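Side-chain contacts in hypothetical protein (Pseudomonas aeruginosa, PDB 2H9F), which probably interconverts isomers of methylaconitate, as a member of the PrpF family of methylaconitate isomerases: residues G190-T195 and W370-A375; D200-P205 and F210-I215; L259-I264 and H275-A280; T320-I325 and G355-G360; A329-T334 and A361-A366. All blocks are in the same frame, centred on the assembly; numbering follows the deposited sequence.

Contact 1: residues G190-T195 and W370-A375; sequences GAIFPT and WTVTKA
Phe193 turns an edge of its ring to the indole of Trp370 in an offset edge-to-face pair, with the phenyl plane at 74° to the five-membered ring and the two centroids 5.5 Å apart. The touching is done by Phe193 CE2, which comes within 3.7 Å of Trp370 CD1. Next to this pair, Ile192 reaches over the strand backbone: its CG1 rests 3.5 Å from the carbonyl O of Trp370, and its CD1 carries on to meet Val372 CG2 at 3.9 Å, the two side chains crossing at about a right angle. The chi1 of Ile192 (-60°) sets CG1 anti to its own carbonyl carbon; the other branch, CG2, lies on one face of the Phe193 ring, offset toward the rim. A water ties the backbones together, accepting from Ile192 N at 3.1 Å and donating to Trp370 O at 2.8 Å.

This is how the irregular loop between strands 175-180 and 200-204 lies against strand 369-386, a long strand of the mixed beta structure that also pairs with strand 355-366. That strand carries a classic beta bulge farther along, where Thr373 and Lys374 both face Glu362.

In the second shell, a backbone hydrogen bond between Ile192 and Asn216 fixes the loop to the end of strand 208-216, and Phe193 also packs on Thr213, Ile215, Leu198 and Thr334. The indole in turn rests on Ala363 and Gln365 of the adjacent strand.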
# COMPACT_ATOMS: atom_id res chain seq x y z
N GLY A 190 -17.86 -22.93 22.58
CA GLY A 190 -18.52 -24.20 22.93
C GLY A 190 -17.72 -25.43 22.50
O GLY A 190 -16.56 -25.32 22.08
N ALA A 191 -18.35 -26.60 22.58
CA ALA A 191 -17.67 -27.89 22.45
C ALA A 191 -16.92 -28.02 21.13
O ALA A 191 -17.35 -27.48 20.12
CB ALA A 191 -18.66 -29.06 22.63
N ILE A 192 -15.80 -28.72 21.16
CA ILE A 192 -15.05 -29.02 19.96
C ILE A 192 -15.92 -29.85 19.01
O ILE A 192 -15.88 -29.66 17.82
CB ILE A 192 -13.72 -29.74 20.33
CG1 ILE A 192 -12.85 -28.85 21.23
CG2 ILE A 192 -12.90 -30.13 19.10
CD1 ILE A 192 -12.50 -27.48 20.61
N PHE A 193 -16.72 -30.75 19.57
CA PHE A 193 -17.60 -31.63 18.81
C PHE A 193 -19.02 -31.40 19.27
O PHE A 193 -19.47 -32.03 20.22
CB PHE A 193 -17.21 -33.08 19.00
CG PHE A 193 -15.86 -33.40 18.41
CD1 PHE A 193 -15.71 -33.45 17.05
CD2 PHE A 193 -14.75 -33.59 19.23
CE1 PHE A 193 -14.47 -33.73 16.49
CE2 PHE A 193 -13.53 -33.84 18.68
CZ PHE A 193 -13.38 -33.91 17.31
N PRO A 194 -19.71 -30.46 18.62
CA PRO A 194 -21.04 -30.12 19.10
C PRO A 194 -22.04 -31.25 19.07
O PRO A 194 -22.98 -31.23 19.85
CB PRO A 194 -21.48 -28.98 18.18
CG PRO A 194 -20.60 -29.08 16.99
CD PRO A 194 -19.30 -29.64 17.47
N THR A 195 -21.86 -32.25 18.20
CA THR A 195 -22.78 -33.40 18.24
C THR A 195 -22.40 -34.38 19.33
O THR A 195 -23.17 -35.26 19.64
CB THR A 195 -22.81 -34.16 16.92
OG1 THR A 195 -21.55 -34.81 16.74
CG2 THR A 195 -23.07 -33.20 15.78
N TRP A 370 -13.21 -33.21 24.71
CA TRP A 370 -11.91 -32.85 24.18
C TRP A 370 -11.56 -31.38 24.45
O TRP A 370 -12.42 -30.51 24.30
CB TRP A 370 -11.89 -33.12 22.68
CG TRP A 370 -11.85 -34.57 22.35
CD1 TRP A 370 -12.89 -35.36 22.02
CD2 TRP A 370 -10.69 -35.40 22.29
NE1 TRP A 370 -12.47 -36.64 21.77
CE2 TRP A 370 -11.12 -36.70 21.94
CE3 TRP A 370 -9.33 -35.17 22.50
CZ2 TRP A 370 -10.25 -37.76 21.78
CZ3 TRP A 370 -8.47 -36.22 22.35
CH2 TRP A 370 -8.93 -37.51 22.01
N THR A 371 -10.30 -31.13 24.80
CA THR A 371 -9.73 -29.79 24.94
C THR A 371 -8.50 -29.67 24.05
O THR A 371 -7.63 -30.54 24.10
CB THR A 371 -9.27 -29.59 26.36
OG1 THR A 371 -10.40 -29.72 27.21
CG2 THR A 371 -8.70 -28.21 26.58
N VAL A 372 -8.41 -28.60 23.27
CA VAL A 372 -7.24 -28.37 22.41
C VAL A 372 -6.20 -27.65 23.25
O VAL A 372 -6.49 -26.62 23.83
CB VAL A 372 -7.54 -27.54 21.16
CG1 VAL A 372 -6.26 -27.36 20.29
CG2 VAL A 372 -8.67 -28.18 20.35
N THR A 373 -5.01 -28.20 23.34
CA THR A 373 -3.98 -27.60 24.16
C THR A 373 -2.95 -26.83 23.34
O THR A 373 -2.27 -25.95 23.89
CB THR A 373 -3.27 -28.67 25.00
OG1 THR A 373 -2.74 -29.67 24.15
CG2 THR A 373 -4.23 -29.28 26.03
N LYS A 374 -2.83 -27.16 22.06
CA LYS A 374 -1.94 -26.44 21.14
C LYS A 374 -2.47 -26.37 19.73
O LYS A 374 -3.02 -27.34 19.24
CB LYS A 374 -0.58 -27.12 21.01
CG LYS A 374 0.26 -27.24 22.27
CD LYS A 374 1.55 -27.97 21.92
CE LYS A 374 2.54 -28.03 23.05
NZ LYS A 374 3.81 -28.66 22.61
N ALA A 375 -2.23 -25.23 19.08
CA ALA A 375 -2.28 -25.10 17.62
C ALA A 375 -0.87 -24.79 17.13
O ALA A 375 -0.23 -23.88 17.63
CB ALA A 375 -3.21 -23.99 17.21
O HOH W 1 -15.20 -30.09 23.86

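Contact 2: residues D200-P205 and F210-I215; sequences DDLEVP and FKATMI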
# COMPACT_ATOMS: atom_id res chain seq x y z
N ASP A 200 -20.28 -38.59 12.50
CA ASP A 200 -21.74 -38.69 12.52
C ASP A 200 -22.24 -39.17 11.16
O ASP A 200 -21.49 -39.16 10.16
CB ASP A 200 -22.37 -37.32 12.80
CG ASP A 200 -22.23 -36.86 14.28
OD1 ASP A 200 -23.04 -37.31 15.14
OD2 ASP A 200 -21.35 -36.00 14.54
N ASP A 201 -23.48 -39.62 11.12
CA ASP A 201 -24.14 -39.89 9.84
C ASP A 201 -24.94 -38.65 9.50
O ASP A 201 -25.89 -38.33 10.19
CB ASP A 201 -25.00 -41.13 9.92
CG ASP A 201 -24.16 -42.39 10.08
OD1 ASP A 201 -23.23 -42.57 9.26
OD2 ASP A 201 -24.41 -43.18 11.01
N LEU A 202 -24.47 -37.89 8.51
CA LEU A 202 -25.06 -36.61 8.21
C LEU A 202 -26.08 -36.79 7.10
O LEU A 202 -25.72 -37.11 5.98
CB LEU A 202 -23.99 -35.62 7.77
CG LEU A 202 -24.47 -34.18 7.48
CD1 LEU A 202 -25.00 -33.49 8.74
CD2 LEU A 202 -23.31 -33.42 6.81
N GLU A 203 -27.34 -36.56 7.42
CA GLU A 203 -28.41 -36.66 6.44
C GLU A 203 -28.55 -35.37 5.63
O GLU A 203 -28.88 -34.31 6.18
CB GLU A 203 -29.72 -36.90 7.14
CG GLU A 203 -30.13 -38.34 7.32
CD GLU A 203 -31.64 -38.44 7.45
OE1 GLU A 203 -32.34 -38.37 6.40
OE2 GLU A 203 -32.14 -38.52 8.60
N VAL A 204 -28.33 -35.47 4.32
CA VAL A 204 -28.50 -34.35 3.42
C VAL A 204 -29.68 -34.62 2.46
O VAL A 204 -29.53 -35.34 1.46
CB VAL A 204 -27.21 -34.08 2.63
CG1 VAL A 204 -27.29 -32.72 1.92
CG2 VAL A 204 -25.97 -34.17 3.56
N PRO A 205 -30.86 -34.06 2.77
CA PRO A 205 -32.10 -34.28 2.02
C PRO A 205 -31.93 -34.20 0.51
O PRO A 205 -31.41 -33.21 -0.02
CB PRO A 205 -33.01 -33.16 2.53
CG PRO A 205 -32.58 -32.97 3.94
CD PRO A 205 -31.08 -33.14 3.91
N PHE A 210 -24.11 -39.19 4.70
CA PHE A 210 -22.67 -39.23 4.56
C PHE A 210 -21.99 -39.24 5.91
O PHE A 210 -22.46 -38.60 6.82
CB PHE A 210 -22.21 -37.99 3.80
CG PHE A 210 -22.77 -37.88 2.41
CD1 PHE A 210 -22.59 -38.89 1.49
CD2 PHE A 210 -23.48 -36.75 2.02
CE1 PHE A 210 -23.11 -38.79 0.20
CE2 PHE A 210 -24.01 -36.64 0.73
CZ PHE A 210 -23.81 -37.65 -0.18
N LYS A 211 -20.86 -39.92 6.03
CA LYS A 211 -20.04 -39.78 7.21
C LYS A 211 -19.53 -38.35 7.28
O LYS A 211 -19.21 -37.72 6.28
CB LYS A 211 -18.86 -40.75 7.19
CG LYS A 211 -19.22 -42.24 7.23
CD LYS A 211 -19.98 -42.61 8.48
CE LYS A 211 -20.37 -44.08 8.49
NZ LYS A 211 -21.29 -44.42 9.64
N ALA A 212 -19.51 -37.78 8.47
CA ALA A 212 -19.01 -36.43 8.60
C ALA A 212 -18.42 -36.18 9.99
O ALA A 212 -18.95 -36.65 10.96
CB ALA A 212 -20.14 -35.42 8.29
N THR A 213 -17.32 -35.44 10.05
CA THR A 213 -16.83 -34.89 11.30
C THR A 213 -17.16 -33.40 11.31
O THR A 213 -16.74 -32.66 10.42
CB THR A 213 -15.32 -35.08 11.43
OG1 THR A 213 -15.06 -36.48 11.66
CG2 THR A 213 -14.73 -34.23 12.58
N MSE A 214 -17.92 -32.98 12.30
CA MSE A 214 -18.32 -31.60 12.51
C MSE A 214 -17.58 -31.13 13.76
O MSE A 214 -17.81 -31.63 14.85
CB MSE A 214 -19.84 -31.53 12.68
CG MSE A 214 -20.59 -31.72 11.36
SE MSE A 214 -22.44 -32.09 11.56
CE MSE A 214 -22.31 -34.04 11.95
N ILE A 215 -16.62 -30.23 13.55
CA ILE A 215 -15.68 -29.81 14.57
C ILE A 215 -15.67 -28.27 14.68
O ILE A 215 -15.67 -27.55 13.69
CB ILE A 215 -14.24 -30.39 14.28
CG1 ILE A 215 -13.28 -30.08 15.44
CG2 ILE A 215 -13.69 -29.88 12.99
CD1 ILE A 215 -12.00 -30.88 15.45
O HOH W 2 -18.80 -34.97 14.24
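The Phe210 ring meets Val204 through CD2, which lies 3.9 Å from Val204 CG2; the methyl approaches obliquely, and the two side chains stand at about a right angle. At the flat carboxylate of Asp201, Lys211 NZ bonds to Asp201 OD1 at 2.7 Å on its syn lone pair, the side of the other oxygen, closing a salt bridge at the exposed face. The two chains run side by side in the same direction, and the bend of Lys211 at chi2 (-61°) brings its amine across to the acid.

Strands 200-204 and 208-216 form an antiparallel beta hairpin. Asp200 with Ala212 and Leu202 with Phe210 are hydrogen-bonded pairs, and Asp201 with Lys211 is the non-hydrogen-bonded pair between them. The bond from Leu202 N to Phe210 O is short, 2.7 Å, and nearly straight at 170°.

On the face opposite the salt bridge, Leu202 CB packs on Ala212 CB at 3.9 Å, and helix 244-260 covers this side. Asp200 is buried there, but its carboxylate is well supplied: Thr195 OG1 bonds to OD2, while Asn197 and the salt-bridging Arg260 take OD1. A water lying near OD2 accepts from Met214 N. The methyl of Met214, a selenomethionine, crosses this acid, with Met214 CE 3.4 Å from Asp200 CB and equally close to Asp200 OD2.

Contact 3: residues L259-I264 and H275-A280; sequences LRMGLI and HTPKIA. With SO4 (sulfate ion), chain F.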
# COMPACT_ATOMS: atom_id res chain seq x y z
N LEU A 259 -27.11 -27.20 10.40
CA LEU A 259 -28.30 -27.57 11.14
C LEU A 259 -27.94 -28.52 12.27
O LEU A 259 -28.32 -28.32 13.42
CB LEU A 259 -29.33 -28.24 10.23
CG LEU A 259 -30.31 -27.29 9.53
CD1 LEU A 259 -30.88 -27.94 8.30
CD2 LEU A 259 -31.41 -26.85 10.50
N ARG A 260 -27.21 -29.57 11.91
CA ARG A 260 -26.83 -30.61 12.86
C ARG A 260 -25.89 -30.07 13.96
O ARG A 260 -25.94 -30.55 15.09
CB ARG A 260 -26.20 -31.77 12.08
CG ARG A 260 -25.78 -32.96 12.90
CD ARG A 260 -26.95 -33.69 13.52
NE ARG A 260 -26.51 -35.00 14.01
CZ ARG A 260 -26.43 -35.37 15.30
NH1 ARG A 260 -26.74 -34.56 16.33
NH2 ARG A 260 -26.01 -36.61 15.56
N MSE A 261 -25.06 -29.08 13.63
CA MSE A 261 -24.15 -28.45 14.59
C MSE A 261 -24.86 -27.41 15.47
O MSE A 261 -24.25 -26.85 16.41
CB MSE A 261 -23.01 -27.75 13.86
CG MSE A 261 -22.02 -28.70 13.25
SE MSE A 261 -20.70 -27.81 12.25
CE MSE A 261 -19.32 -27.59 13.60
N GLY A 262 -26.12 -27.12 15.18
CA GLY A 262 -26.89 -26.13 15.96
C GLY A 262 -26.56 -24.68 15.62
O GLY A 262 -26.95 -23.76 16.34
N LEU A 263 -25.85 -24.46 14.52
CA LEU A 263 -25.46 -23.11 14.09
C LEU A 263 -26.62 -22.35 13.43
O LEU A 263 -26.60 -21.11 13.38
CB LEU A 263 -24.28 -23.19 13.12
CG LEU A 263 -22.96 -23.67 13.73
CD1 LEU A 263 -21.92 -23.91 12.62
CD2 LEU A 263 -22.45 -22.66 14.78
N ILE A 264 -27.60 -23.09 12.91
CA ILE A 264 -28.86 -22.52 12.44
C ILE A 264 -30.02 -23.40 12.87
O ILE A 264 -29.87 -24.61 13.04
CB ILE A 264 -28.89 -22.32 10.91
CG1 ILE A 264 -28.69 -23.64 10.15
CG2 ILE A 264 -27.81 -21.34 10.49
CD1 ILE A 264 -28.56 -23.48 8.64
N HIS A 275 -20.69 -17.74 5.93
CA HIS A 275 -19.29 -17.78 6.37
C HIS A 275 -18.95 -19.01 7.20
O HIS A 275 -17.83 -19.50 7.11
CB HIS A 275 -18.90 -16.54 7.17
CG HIS A 275 -18.90 -15.29 6.36
ND1 HIS A 275 -17.80 -14.87 5.64
CD2 HIS A 275 -19.86 -14.36 6.16
CE1 HIS A 275 -18.09 -13.74 5.02
NE2 HIS A 275 -19.33 -13.41 5.32
N THR A 276 -19.88 -19.46 8.02
CA THR A 276 -19.67 -20.65 8.83
C THR A 276 -20.94 -21.49 8.79
O THR A 276 -22.02 -20.94 8.66
CB THR A 276 -19.34 -20.32 10.30
OG1 THR A 276 -20.44 -19.66 10.92
CG2 THR A 276 -18.13 -19.45 10.40
N PRO A 277 -20.81 -22.82 8.92
CA PRO A 277 -19.55 -23.56 8.98
C PRO A 277 -18.91 -23.59 7.61
O PRO A 277 -19.58 -23.33 6.62
CB PRO A 277 -19.99 -24.96 9.40
CG PRO A 277 -21.33 -25.10 8.82
CD PRO A 277 -21.96 -23.73 9.08
N LYS A 278 -17.62 -23.87 7.55
CA LYS A 278 -17.00 -24.24 6.27
C LYS A 278 -17.31 -25.70 5.94
O LYS A 278 -17.79 -26.45 6.80
CB LYS A 278 -15.49 -24.04 6.33
CG LYS A 278 -15.07 -22.60 6.73
CD LYS A 278 -15.72 -21.54 5.86
CE LYS A 278 -15.08 -20.14 5.98
NZ LYS A 278 -15.76 -19.13 5.04
N ILE A 279 -17.04 -26.10 4.69
CA ILE A 279 -17.30 -27.44 4.20
C ILE A 279 -16.04 -27.87 3.48
O ILE A 279 -15.52 -27.14 2.64
CB ILE A 279 -18.55 -27.50 3.24
CG1 ILE A 279 -18.72 -28.87 2.57
CG2 ILE A 279 -18.51 -26.46 2.14
CD1 ILE A 279 -19.10 -29.98 3.53
N ALA A 280 -15.52 -29.05 3.83
CA ALA A 280 -14.29 -29.54 3.19
C ALA A 280 -14.40 -31.04 3.06
O ALA A 280 -15.10 -31.71 3.82
CB ALA A 280 -13.08 -29.17 4.03
S SO4 F . -14.69 -16.21 7.09
O1 SO4 F . -15.52 -16.10 8.31
O2 SO4 F . -13.88 -15.01 6.84
O3 SO4 F . -13.74 -17.28 7.37
O4 SO4 F . -15.57 -16.51 5.94
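Sulfate O4 is gripped by two side chains of 275-280: His275 ND1 and Lys278 NZ each donate to sulfate O4 at 2.8 Å. The imidazole meets the oxygen at its edge and in its plane, with the bond at 162°. Lys278 NZ also bonds to Ser309 OG and makes a weak bond to His275 O, so several acceptors share the amine. The sulfate probably comes from the crystallisation liquor.

The contact between the two segments is apolar and centres on Pro277, whose preceding peptide bond is cis. Leu263 CD1 lies over this ring, 3.5 Å from Pro277 CD and 3.9 Å from Pro277 CB. Two residues before Leu263, the selenium of Met261 (a selenomethionine) approaches Pro277 CB at 4.1 Å. Leu263 and Met261 each point the opposite way to the proline ring as they pass alongside it. They are presented by a Schellman motif after helix 244-260, with Gly262 at positive phi.

Pro277 leads into strand 278-283 and packs between helix 244-260, at Ala258, and strand 220-225, at Val222; its O accepts from Arg254, and the strand that follows it pairs in parallel with 220-225.

Contact 4: residues T320-I325 and G355-G360; sequences TAAVAI and GTLRVG
Val359 and Ala322 carry most of this contact, the valine's two methyls meeting the alanine's CB and its carbonyl O. Val359 CG1 comes to 4.2 Å from Ala322 CB, while Val359 CG2 sits 3.9 Å from the carbonyl O of Ala322. With chi1 at -65°, CG2 takes the crowded position between the backbone N and the carbonyl carbon, and from there it also reaches Ile325 CG2, one turn further along the helix, at 4.4 Å. With only a methyl at Ala322, the helix can probably come close: the axes of helix 320-325 and strand 355-360 approach to 7.8 Å, at 60° between their directions.

Helix 319-330 lies against the inner side of the surrounding strands here, consistent with the diaminopimelate epimerase-like fold of the PrpF family, in which strands curl round a central helix. Ile325 faces two of those strands, touching Phe350 of 347-352 and Phe223 of 220-225.

Toward the start of the strand segment, Leu357 CD2 is a looser neighbour of Ala322 CB, at 4.4 Å, and leans on Phe350. A water links the backbones, donating to Gly360 O at 2.8 Å and weakly to Val323 O.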
# COMPACT_ATOMS: atom_id res chain seq x y z
N THR A 320 -8.18 -20.23 9.30
CA THR A 320 -8.86 -20.89 10.41
C THR A 320 -9.20 -22.34 10.07
O THR A 320 -9.20 -23.19 10.94
CB THR A 320 -10.09 -20.11 10.83
OG1 THR A 320 -10.94 -19.92 9.69
CG2 THR A 320 -9.65 -18.75 11.39
N ALA A 321 -9.43 -22.63 8.80
CA ALA A 321 -9.71 -24.01 8.37
C ALA A 321 -8.48 -24.91 8.45
O ALA A 321 -8.58 -26.12 8.69
CB ALA A 321 -10.33 -24.01 7.01
N ALA A 322 -7.30 -24.31 8.27
CA ALA A 322 -6.04 -25.02 8.47
C ALA A 322 -5.97 -25.46 9.94
O ALA A 322 -5.53 -26.55 10.22
CB ALA A 322 -4.90 -24.14 8.13
N VAL A 323 -6.44 -24.63 10.86
CA VAL A 323 -6.43 -25.02 12.29
C VAL A 323 -7.40 -26.18 12.58
O VAL A 323 -7.08 -27.10 13.37
CB VAL A 323 -6.66 -23.81 13.20
CG1 VAL A 323 -6.99 -24.25 14.66
CG2 VAL A 323 -5.43 -22.91 13.16
N ALA A 324 -8.56 -26.14 11.93
CA ALA A 324 -9.57 -27.20 12.05
C ALA A 324 -9.00 -28.53 11.54
O ALA A 324 -9.19 -29.59 12.15
CB ALA A 324 -10.88 -26.79 11.30
N ILE A 325 -8.23 -28.48 10.45
CA ILE A 325 -7.65 -29.66 9.90
C ILE A 325 -6.66 -30.22 10.91
O ILE A 325 -6.73 -31.38 11.26
CB ILE A 325 -6.89 -29.37 8.56
CG1 ILE A 325 -7.86 -29.00 7.43
CG2 ILE A 325 -6.03 -30.57 8.13
CD1 ILE A 325 -7.17 -28.46 6.15
N GLY A 355 -0.53 -26.57 -3.51
CA GLY A 355 0.65 -26.88 -2.72
C GLY A 355 0.29 -27.69 -1.50
O GLY A 355 -0.72 -28.38 -1.49
N THR A 356 1.14 -27.60 -0.49
CA THR A 356 1.03 -28.40 0.72
C THR A 356 1.24 -27.48 1.91
O THR A 356 1.84 -26.42 1.79
CB THR A 356 2.05 -29.58 0.76
OG1 THR A 356 3.36 -29.08 1.07
CG2 THR A 356 2.17 -30.36 -0.62
N LEU A 357 0.71 -27.89 3.06
CA LEU A 357 0.81 -27.12 4.29
C LEU A 357 0.97 -28.08 5.49
O LEU A 357 0.22 -29.05 5.61
CB LEU A 357 -0.48 -26.32 4.45
CG LEU A 357 -0.55 -25.05 5.24
CD1 LEU A 357 0.54 -24.12 4.93
CD2 LEU A 357 -1.92 -24.40 4.96
N ARG A 358 1.94 -27.81 6.36
CA ARG A 358 2.15 -28.57 7.58
C ARG A 358 1.54 -27.86 8.78
O ARG A 358 1.91 -26.71 9.14
CB ARG A 358 3.63 -28.76 7.83
CG ARG A 358 3.97 -29.76 8.91
CD ARG A 358 5.44 -29.63 9.32
NE ARG A 358 5.79 -30.39 10.53
CZ ARG A 358 5.70 -29.95 11.80
NH1 ARG A 358 5.26 -28.72 12.12
NH2 ARG A 358 6.07 -30.77 12.78
N VAL A 359 0.60 -28.54 9.40
CA VAL A 359 -0.05 -28.02 10.59
C VAL A 359 -0.01 -29.07 11.70
O VAL A 359 0.28 -30.23 11.44
CB VAL A 359 -1.50 -27.59 10.31
CG1 VAL A 359 -1.53 -26.41 9.34
CG2 VAL A 359 -2.36 -28.77 9.84
N GLY A 360 -0.30 -28.65 12.92
CA GLY A 360 -0.25 -29.55 14.04
C GLY A 360 -1.16 -29.12 15.15
O GLY A 360 -1.62 -27.98 15.20
O HOH W 3 -3.99 -26.67 14.52

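Contact 5: residues A329-T334 and A361-A366; sequences AAIPGT and AEASQA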
# COMPACT_ATOMS: atom_id res chain seq x y z
N ALA A 329 -7.05 -33.70 12.71
CA ALA A 329 -6.08 -34.73 12.43
C ALA A 329 -5.52 -35.31 13.73
O ALA A 329 -5.30 -36.52 13.84
CB ALA A 329 -4.95 -34.21 11.54
N ALA A 330 -5.33 -34.46 14.73
CA ALA A 330 -4.71 -34.86 15.99
C ALA A 330 -5.63 -35.72 16.87
O ALA A 330 -5.16 -36.43 17.77
CB ALA A 330 -4.23 -33.64 16.74
N ILE A 331 -6.94 -35.66 16.62
CA ILE A 331 -7.93 -36.31 17.47
C ILE A 331 -8.27 -37.64 16.81
O ILE A 331 -8.90 -37.69 15.76
CB ILE A 331 -9.17 -35.44 17.77
CG1 ILE A 331 -8.78 -34.25 18.65
CG2 ILE A 331 -10.25 -36.21 18.57
CD1 ILE A 331 -9.81 -33.18 18.74
N PRO A 332 -7.81 -38.74 17.41
CA PRO A 332 -7.96 -40.01 16.73
C PRO A 332 -9.40 -40.41 16.56
O PRO A 332 -10.18 -40.35 17.50
CB PRO A 332 -7.21 -40.99 17.64
CG PRO A 332 -7.07 -40.34 18.89
CD PRO A 332 -7.11 -38.89 18.70
N GLY A 333 -9.75 -40.82 15.35
CA GLY A 333 -11.11 -41.27 15.06
C GLY A 333 -11.88 -40.34 14.14
O GLY A 333 -12.89 -40.75 13.56
N THR A 334 -11.45 -39.08 14.01
CA THR A 334 -12.11 -38.16 13.09
C THR A 334 -11.81 -38.60 11.68
O THR A 334 -10.85 -39.35 11.42
CB THR A 334 -11.67 -36.67 13.27
OG1 THR A 334 -10.33 -36.52 12.82
CG2 THR A 334 -11.81 -36.22 14.70
N ALA A 361 -1.41 -30.07 16.04
CA ALA A 361 -2.23 -29.81 17.21
C ALA A 361 -1.96 -30.83 18.29
O ALA A 361 -1.46 -31.92 18.03
CB ALA A 361 -3.67 -29.84 16.85
N GLU A 362 -2.29 -30.44 19.51
CA GLU A 362 -2.39 -31.37 20.63
C GLU A 362 -3.71 -31.13 21.31
O GLU A 362 -4.18 -30.00 21.39
CB GLU A 362 -1.28 -31.16 21.63
CG GLU A 362 0.04 -31.71 21.15
CD GLU A 362 1.13 -31.64 22.23
OE1 GLU A 362 0.77 -31.50 23.45
OE2 GLU A 362 2.33 -31.68 21.85
N ALA A 363 -4.29 -32.21 21.80
CA ALA A 363 -5.62 -32.20 22.38
C ALA A 363 -5.69 -33.28 23.46
O ALA A 363 -4.94 -34.26 23.42
CB ALA A 363 -6.66 -32.45 21.28
N SER A 364 -6.53 -33.09 24.46
CA SER A 364 -6.69 -34.11 25.47
C SER A 364 -8.16 -34.32 25.81
O SER A 364 -9.00 -33.46 25.56
CB SER A 364 -5.86 -33.80 26.70
OG SER A 364 -6.51 -32.84 27.48
N GLN A 365 -8.42 -35.49 26.38
CA GLN A 365 -9.76 -36.01 26.59
C GLN A 365 -10.00 -36.28 28.06
O GLN A 365 -9.12 -36.69 28.78
CB GLN A 365 -9.91 -37.30 25.81
CG GLN A 365 -11.32 -37.65 25.53
CD GLN A 365 -11.42 -38.95 24.80
OE1 GLN A 365 -10.47 -39.73 24.78
NE2 GLN A 365 -12.56 -39.18 24.17
N ALA A 366 -11.20 -36.00 28.51
CA ALA A 366 -11.57 -36.10 29.91
C ALA A 366 -13.11 -36.07 29.96
O ALA A 366 -13.76 -35.07 29.62
CB ALA A 366 -10.91 -34.98 30.79
O HOH W 4 -5.18 -36.10 20.62
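Ile331 reaches Ala363 with one of its two branches. From CB, the side chain forks: chi1 of -68° puts CG1 anti to the carbonyl carbon and sends it to the strand, where it lies 3.8 Å from Ala363 CB. The tip, Ile331 CD1, stays on the same methyl at 4.1 Å, so the end of the chain runs past the alanine. The other branch, CG2, packs on the indole of Trp370; beyond that, the side chain also touches Phe193 and Leu198.

One residue earlier, Ala330 has a single methyl to offer, and it fits closely against the strand: Ala330 CB is 3.5 Å from the carbonyl O of Ala361 and 3.8 Å from Ala361 CB. A water spans the backbones beside these methyls, donating to Ala330 O at 2.9 Å and, weakly, to Ala363 O.

Past Ile331 the chain reverses. Thr334 OG1 bonds to Asn337 N and to Ala328 O, thereby joining the next helix to the previous one, and Asn337 OD1 accepts from Gly333 N. The arrangement is two helices joined by a tight connection and laid against strand 355-366: a type II beta turn from Ile331 to Thr334, with Gly333 at positive phi, leading straight into the N-cap residue Thr334 of helix 335-339.

In the fold
Contact 1 opens first, in the loop that holds 190-195, and closes last, when strand 369-386 returns at 370-375; the other four are nested inside it. Contact 2 closes a short hairpin, and contact 3 follows in series, joining the end of helix 244-260 to strand 278-283; the two touch where Met214 packs on Met261. Contacts 4 and 5 then cross: helix 319-330 supplies 320-325 and 329-334, and strand 355-366 answers in the same order with 355-360 and 361-366. Contact 5 touches contact 1 through Trp370 and through strand pairing, and Thr195 links contact 1 to contact 2, so the hairpin, the helices and the late strands are tied into one lobe.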